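Local coordinates for probable arabinosyltransferase C (Mycobacterium tuberculosis, PDB 3PTY), which polymerises arabinose into the arabinan of the mycobacterial cell wall, its C-terminal extracellular domain serving as a lectin-like carbohydrate-binding module, at residues A[198-203]-A[334-339]. Numbering follows the deposited sequence.
Sequences EFADVG and DWFRDW. With AFO (octyl alpha-D-arabinofuranoside), chain B.
A200 sets its single methyl almost over the middle of the F336 ring. A200 CB lies 3.4 Å from the centroid of the F336 ring and 12° off the normal, a CH-pi contact over the face. V202 comes next, with its two methyls divided between two residues. V202 CG2 rests on the backbone, 3.4 Å from F336 O. V202 CG1, anti to the backbone N (chi1 -179°), lies 3.7 Å from D338 CB. The V202 and D338 side chains run past each other in opposite senses. No hydrogen bond crosses. Within the lectin-like C-terminal domain, the contact joins the end of strand 195-202 of the antiparallel sheet to the loop between strands 322-331 and 341-347 of the mixed sheet. A type I turn from D334 to R337 shapes this loop. D334 OD1 accepts from F336 N at 3.1 Å, an Asx turn, with the donor 42° out of the carboxylate plane. W335 O accepts a hydrogen bond from R212 of strand 209-214. R337 points its CB away from the strand. Its guanidinium edge meets the octyl chain of the arabinofuranoside, R337 NH2 lying 3.4 Å from AFO C3'. W267 of the second subunit packs on R337.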
ATOM      1  N   GLU A 198       2.506  -1.044 -31.279  1.00 20.59           N
ATOM      2  CA  GLU A 198       2.715  -0.247 -30.081  1.00 21.16           C
ATOM      3  C   GLU A 198       2.918  -1.169 -28.892  1.00 22.84           C
ATOM      4  O   GLU A 198       2.695  -2.377 -28.995  1.00 20.79           O
ATOM      5  CB  GLU A 198       1.501   0.649 -29.848  1.00 22.43           C
ATOM      6  CG  GLU A 198       1.428   1.783 -30.844  1.00 26.84           C
ATOM      7  CD  GLU A 198       0.159   2.591 -30.707  1.00 37.64           C
ATOM      8  OE1 GLU A 198      -0.632   2.308 -29.782  1.00 36.38           O
ATOM      9  OE2 GLU A 198      -0.043   3.508 -31.526  1.00 44.92           O
ATOM     10  N   PHE A 199       3.349  -0.596 -27.770  1.00 20.90           N
ATOM     11  CA  PHE A 199       3.533  -1.341 -26.534  1.00 21.79           C
ATOM     12  C   PHE A 199       2.392  -1.013 -25.588  1.00 25.53           C
ATOM     13  O   PHE A 199       1.830   0.082 -25.645  1.00 23.97           O
ATOM     14  CB  PHE A 199       4.829  -0.915 -25.828  1.00 20.00           C
ATOM     15  CG  PHE A 199       6.089  -1.396 -26.493  1.00 20.40           C
ATOM     16  CD1 PHE A 199       6.697  -0.638 -27.483  1.00 20.06           C
ATOM     17  CD2 PHE A 199       6.681  -2.587 -26.105  1.00 19.54           C
ATOM     18  CE1 PHE A 199       7.863  -1.067 -28.091  1.00 20.24           C
ATOM     19  CE2 PHE A 199       7.850  -3.023 -26.700  1.00 20.96           C
ATOM     20  CZ  PHE A 199       8.444  -2.260 -27.695  1.00 19.43           C
ATOM     21  N   ALA A 200       2.072  -1.947 -24.701  1.00 22.88           N
ATOM     22  CA  ALA A 200       1.233  -1.637 -23.549  1.00 24.24           C
ATOM     23  C   ALA A 200       2.126  -1.020 -22.484  1.00 22.64           C
ATOM     24  O   ALA A 200       3.120  -1.614 -22.073  1.00 21.77           O
ATOM     25  CB  ALA A 200       0.567  -2.888 -23.014  1.00 24.30           C
ATOM     26  N   ASP A 201       1.771   0.178 -22.045  1.00 21.64           N
ATOM     27  CA  ASP A 201       2.567   0.910 -21.075  1.00 22.88           C
ATOM     28  C   ASP A 201       1.991   0.594 -19.695  1.00 27.79           C
ATOM     29  O   ASP A 201       0.930   1.093 -19.337  1.00 25.82           O
ATOM     30  CB  ASP A 201       2.493   2.410 -21.385  1.00 22.15           C
ATOM     31  CG  ASP A 201       3.366   3.248 -20.466  1.00 26.83           C
ATOM     32  OD1 ASP A 201       3.874   2.709 -19.465  1.00 27.58           O
ATOM     33  OD2 ASP A 201       3.555   4.450 -20.755  1.00 27.99           O
ATOM     34  N   VAL A 202       2.673  -0.263 -18.941  1.00 23.91           N
ATOM     35  CA  VAL A 202       2.144  -0.746 -17.661  1.00 22.63           C
ATOM     36  C   VAL A 202       3.002  -0.224 -16.510  1.00 26.34           C
ATOM     37  O   VAL A 202       4.202  -0.475 -16.465  1.00 26.57           O
ATOM     38  CB  VAL A 202       2.105  -2.295 -17.612  1.00 22.87           C
ATOM     39  CG1 VAL A 202       1.535  -2.783 -16.284  1.00 22.66           C
ATOM     40  CG2 VAL A 202       1.284  -2.852 -18.776  1.00 24.73           C
ATOM     41  N   GLY A 203       2.385   0.507 -15.588  1.00 27.42           N
ATOM     42  CA  GLY A 203       3.109   1.056 -14.456  1.00 33.84           C
ATOM     43  C   GLY A 203       3.002   2.567 -14.396  1.00 33.81           C
ATOM     44  O   GLY A 203       2.551   3.203 -15.343  1.00 34.53           O
ATOM     45  N   ASP A 334      -3.011 -11.852 -17.232  1.00 33.58           N
ATOM     46  CA  ASP A 334      -3.238 -10.598 -17.935  1.00 24.48           C
ATOM     47  C   ASP A 334      -1.923  -9.861 -18.039  1.00 22.62           C
ATOM     48  O   ASP A 334      -1.521  -9.193 -17.096  1.00 20.34           O
ATOM     49  CB  ASP A 334      -4.267  -9.733 -17.186  1.00 25.67           C
ATOM     50  CG  ASP A 334      -4.590  -8.431 -17.917  1.00 32.12           C
ATOM     51  OD1 ASP A 334      -3.916  -8.094 -18.937  1.00 28.81           O
ATOM     52  OD2 ASP A 334      -5.526  -7.736 -17.465  1.00 32.50           O
ATOM     53  N   TRP A 335      -1.265  -9.970 -19.192  1.00 21.86           N
ATOM     54  CA  TRP A 335       0.094  -9.466 -19.353  1.00 22.10           C
ATOM     55  C   TRP A 335       0.164  -7.953 -19.284  1.00 20.60           C
ATOM     56  O   TRP A 335       1.250  -7.384 -19.207  1.00 25.27           O
ATOM     57  CB  TRP A 335       0.695  -9.927 -20.689  1.00 24.80           C
ATOM     58  CG  TRP A 335       0.711 -11.413 -20.897  1.00 26.82           C
ATOM     59  CD1 TRP A 335      -0.036 -12.121 -21.800  1.00 32.00           C
ATOM     60  CD2 TRP A 335       1.523 -12.377 -20.206  1.00 22.78           C
ATOM     61  NE1 TRP A 335       0.256 -13.459 -21.708  1.00 33.30           N
ATOM     62  CE2 TRP A 335       1.208 -13.644 -20.739  1.00 30.10           C
ATOM     63  CE3 TRP A 335       2.477 -12.291 -19.193  1.00 23.21           C
ATOM     64  CZ2 TRP A 335       1.814 -14.817 -20.287  1.00 28.30           C
ATOM     65  CZ3 TRP A 335       3.081 -13.457 -18.748  1.00 27.71           C
ATOM     66  CH2 TRP A 335       2.747 -14.702 -19.296  1.00 26.92           C
ATOM     67  N   PHE A 336      -0.990  -7.298 -19.336  1.00 17.10           N
ATOM     68  CA  PHE A 336      -1.037  -5.842 -19.315  1.00 20.00           C
ATOM     69  C   PHE A 336      -1.485  -5.305 -17.953  1.00 22.50           C
ATOM     70  O   PHE A 336      -1.663  -4.105 -17.785  1.00 21.58           O
ATOM     71  CB  PHE A 336      -1.967  -5.300 -20.412  1.00 26.24           C
ATOM     72  CG  PHE A 336      -1.510  -5.615 -21.818  1.00 30.45           C
ATOM     73  CD1 PHE A 336      -2.370  -5.440 -22.894  1.00 42.63           C
ATOM     74  CD2 PHE A 336      -0.230  -6.086 -22.061  1.00 26.32           C
ATOM     75  CE1 PHE A 336      -1.955  -5.722 -24.192  1.00 43.44           C
ATOM     76  CE2 PHE A 336       0.195  -6.379 -23.348  1.00 30.82           C
ATOM     77  CZ  PHE A 336      -0.671  -6.196 -24.416  1.00 42.35           C
ATOM     78  N   ARG A 337      -1.670  -6.193 -16.988  1.00 20.81           N
ATOM     79  CA  ARG A 337      -2.115  -5.776 -15.658  1.00 22.94           C
ATOM     80  C   ARG A 337      -0.935  -5.416 -14.745  1.00 22.50           C
ATOM     81  O   ARG A 337       0.007  -6.196 -14.603  1.00 22.26           O
ATOM     82  CB  ARG A 337      -2.970  -6.887 -15.025  1.00 21.01           C
ATOM     83  CG  ARG A 337      -3.158  -6.761 -13.520  1.00 28.25           C
ATOM     84  CD  ARG A 337      -4.056  -5.608 -13.178  1.00 31.92           C
ATOM     85  NE  ARG A 337      -5.429  -5.887 -13.574  1.00 35.70           N
ATOM     86  CZ  ARG A 337      -6.441  -5.054 -13.385  1.00 35.31           C
ATOM     87  NH1 ARG A 337      -6.238  -3.881 -12.792  1.00 29.30           N
ATOM     88  NH2 ARG A 337      -7.653  -5.396 -13.789  1.00 38.82           N
ATOM     89  N   ASP A 338      -0.983  -4.226 -14.147  1.00 18.98           N
ATOM     90  CA  ASP A 338      -0.045  -3.865 -13.082  1.00 17.80           C
ATOM     91  C   ASP A 338      -0.541  -4.530 -11.788  1.00 19.92           C
ATOM     92  O   ASP A 338      -1.327  -3.953 -11.041  1.00 22.01           O
ATOM     93  CB  ASP A 338       0.028  -2.336 -12.926  1.00 22.98           C
ATOM     94  CG  ASP A 338       1.219  -1.881 -12.077  1.00 29.06           C
ATOM     95  OD1 ASP A 338       2.028  -2.734 -11.659  1.00 27.37           O
ATOM     96  OD2 ASP A 338       1.343  -0.668 -11.825  1.00 27.41           O
ATOM     97  N   TRP A 339      -0.107  -5.760 -11.540  1.00 17.47           N
ATOM     98  CA  TRP A 339      -0.669  -6.547 -10.438  1.00 17.12           C
ATOM     99  C   TRP A 339      -0.221  -6.050  -9.066  1.00 17.08           C
ATOM    100  O   TRP A 339      -0.920  -6.247  -8.069  1.00 17.39           O
ATOM    101  CB  TRP A 339      -0.304  -8.031 -10.583  1.00 19.31           C
ATOM    102  CG  TRP A 339       1.157  -8.310 -10.355  1.00 19.29           C
ATOM    103  CD1 TRP A 339       2.151  -8.329 -11.300  1.00 17.70           C
ATOM    104  CD2 TRP A 339       1.789  -8.599  -9.101  1.00 16.26           C
ATOM    105  NE1 TRP A 339       3.357  -8.609 -10.708  1.00 17.77           N
ATOM    106  CE2 TRP A 339       3.164  -8.779  -9.362  1.00 17.29           C
ATOM    107  CE3 TRP A 339       1.325  -8.715  -7.786  1.00 18.42           C
ATOM    108  CZ2 TRP A 339       4.078  -9.071  -8.353  1.00 17.77           C
ATOM    109  CZ3 TRP A 339       2.244  -9.008  -6.781  1.00 17.85           C
ATOM    110  CH2 TRP A 339       3.598  -9.185  -7.072  1.00 18.02           C
TER
HETATM  111  C1  AFO B   1     -10.239  -6.744  -9.838  1.00 47.14           C
HETATM  112  O1  AFO B   1      -9.914  -7.590 -10.944  1.00 48.84           O
HETATM  113  C2  AFO B   1      -9.859  -7.508  -8.574  1.00 41.86           C
HETATM  114  O2  AFO B   1      -9.130  -6.690  -7.648  1.00 29.62           O
HETATM  115  C3  AFO B   1     -11.162  -7.997  -7.974  1.00 42.00           C
HETATM  116  O3  AFO B   1     -11.126  -9.419  -7.926  1.00 36.60           O
HETATM  117  C4  AFO B   1     -12.244  -7.555  -8.949  1.00 42.56           C
HETATM  118  O4  AFO B   1     -11.656  -6.550  -9.787  1.00 45.18           O
HETATM  119  C5  AFO B   1     -13.505  -7.039  -8.258  1.00 42.35           C
HETATM  120  O5  AFO B   1     -14.610  -7.100  -9.173  1.00 47.88           O
HETATM  121  C1' AFO B   1     -10.293  -7.060 -12.210  1.00 49.74           C
HETATM  122  C2' AFO B   1     -10.150  -8.181 -13.233  1.00 50.67           C
HETATM  123  C3' AFO B   1     -10.006  -7.655 -14.660  1.00 52.25           C
HETATM  124  C4' AFO B   1     -10.121  -8.818 -15.637  1.00 54.29           C
HETATM  125  C5' AFO B   1      -9.779 -10.145 -14.965  1.00 52.41           C
HETATM  126  C6' AFO B   1      -8.279 -10.336 -14.758  1.00 48.68           C
HETATM  127  C7' AFO B   1      -8.003 -11.558 -13.886  1.00 49.10           C
HETATM  128  C8' AFO B   1      -6.519 -11.816 -13.752  1.00 49.18           C